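Local coordinates for protein putative trimethylamine methyltransferase (Rhizobium meliloti, PDB 4YYC) that belongs to the trimethylamine methyltransferase family and probably transfers methyl groups, although its own substrate is not established, at residues 355-359 / 379-383. Sequence-based numbering, arbitrary orientation.
Sequences RTGGS and NMTLL
T381 reaches from the helix to the backbone of G358, whose N-H points at T381 OG1 in the single hydrogen bond between the two segments. It is nearly straight, 165° at the hydrogen, with G358 N and T381 OG1 3.0 Å apart. The buried hydroxyl has two hydrogen-bond partners, this loop N-H and the carbonyl O of T377, one turn earlier on the helix. T381 has OG1 beside its own backbone N (chi1 -61°), which turns the methyl CG2 to T356 O, 4.0 Å away. A valine here would probably leave the buried G358 N-H without its acceptor and press a methyl against G357.

Close packing surrounds the hydroxyl. G357 CA lies 3.3 Å from T381 OG1, and a CB would clash with that oxygen; its positive phi also favours glycine. At G358 a CB would point away from the helix and jam against the carbonyl O of G357.

The apolar contacts come from selenomethionine M380: its bend at chi2 brings SE to T356 CG2, at 4.2 Å, and that at chi3 swings CE toward G357 CA. Threonine suits position 356, its methyl packing on M380 while OG1 is hydrogen-bonded to S340 OG and T317 O.

Strand 354-355 lies parallel to strand 313-322, and the loop leaving it is pinned to the following helix 368-383, a beta-alpha connection consistent with the TIM-barrel-like fold of MttB-family methyltransferases.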
# COMPACT_ATOMS: atom_id res chain seq x y z
N ARG A 355 8.65 -11.36 -11.91
CA ARG A 355 7.43 -11.81 -11.25
C ARG A 355 7.68 -11.82 -9.75
O ARG A 355 8.70 -12.29 -9.28
CB ARG A 355 7.06 -13.24 -11.69
CG ARG A 355 5.97 -13.94 -10.87
CD ARG A 355 6.54 -14.83 -9.79
NE ARG A 355 5.60 -15.11 -8.72
CZ ARG A 355 5.57 -16.22 -8.00
NH1 ARG A 355 6.32 -17.28 -8.27
NH2 ARG A 355 4.73 -16.28 -6.98
N THR A 356 6.75 -11.26 -9.00
CA THR A 356 6.74 -11.30 -7.53
C THR A 356 5.36 -10.82 -7.06
O THR A 356 4.51 -10.46 -7.85
CB THR A 356 7.84 -10.43 -6.84
OG1 THR A 356 8.03 -10.87 -5.48
CG2 THR A 356 7.49 -8.96 -6.82
N GLY A 357 5.16 -10.86 -5.77
CA GLY A 357 4.02 -10.17 -5.16
C GLY A 357 2.67 -10.76 -5.40
O GLY A 357 2.51 -11.99 -5.50
N GLY A 358 1.71 -9.88 -5.55
CA GLY A 358 0.31 -10.28 -5.60
C GLY A 358 -0.44 -9.84 -4.36
O GLY A 358 0.01 -8.99 -3.62
N SER A 359 -1.68 -10.30 -4.24
CA SER A 359 -2.56 -9.98 -3.10
C SER A 359 -2.43 -11.09 -2.06
O SER A 359 -3.32 -11.96 -1.91
CB SER A 359 -4.00 -9.77 -3.60
OG SER A 359 -4.07 -8.64 -4.49
N ASN A 379 0.52 -3.07 -3.39
CA ASN A 379 1.08 -1.75 -3.67
C ASN A 379 2.58 -1.85 -4.01
O ASN A 379 3.03 -1.21 -4.94
CB ASN A 379 0.77 -0.76 -2.52
CG ASN A 379 -0.68 -0.27 -2.54
OD1 ASN A 379 -1.16 0.33 -3.53
ND2 ASN A 379 -1.38 -0.47 -1.44
N MSE A 380 3.32 -2.67 -3.30
CA MSE A 380 4.74 -2.93 -3.64
C MSE A 380 4.82 -3.52 -5.02
O MSE A 380 5.65 -3.15 -5.84
CB MSE A 380 5.39 -3.80 -2.58
CG MSE A 380 6.77 -4.33 -2.92
SE MSE A 380 6.79 -5.82 -4.17
CE MSE A 380 5.99 -7.14 -2.98
N THR A 381 3.88 -4.42 -5.35
CA THR A 381 3.96 -5.15 -6.61
C THR A 381 3.91 -4.17 -7.77
O THR A 381 4.69 -4.23 -8.72
CB THR A 381 2.80 -6.16 -6.71
OG1 THR A 381 2.90 -7.11 -5.64
CG2 THR A 381 2.80 -6.90 -8.01
N LEU A 382 3.00 -3.20 -7.67
CA LEU A 382 2.88 -2.21 -8.75
C LEU A 382 4.08 -1.27 -8.74
O LEU A 382 4.66 -0.97 -9.80
CB LEU A 382 1.61 -1.39 -8.58
CG LEU A 382 1.40 -0.32 -9.67
CD1 LEU A 382 1.08 -0.99 -10.97
CD2 LEU A 382 0.33 0.67 -9.27
N LEU A 383 4.44 -0.75 -7.58
CA LEU A 383 5.47 0.28 -7.53
C LEU A 383 6.85 -0.26 -7.85
O LEU A 383 7.70 0.48 -8.37
CB LEU A 383 5.46 0.98 -6.16
CG LEU A 383 4.17 1.73 -5.84
CD1 LEU A 383 4.33 2.39 -4.51
CD2 LEU A 383 3.86 2.77 -6.88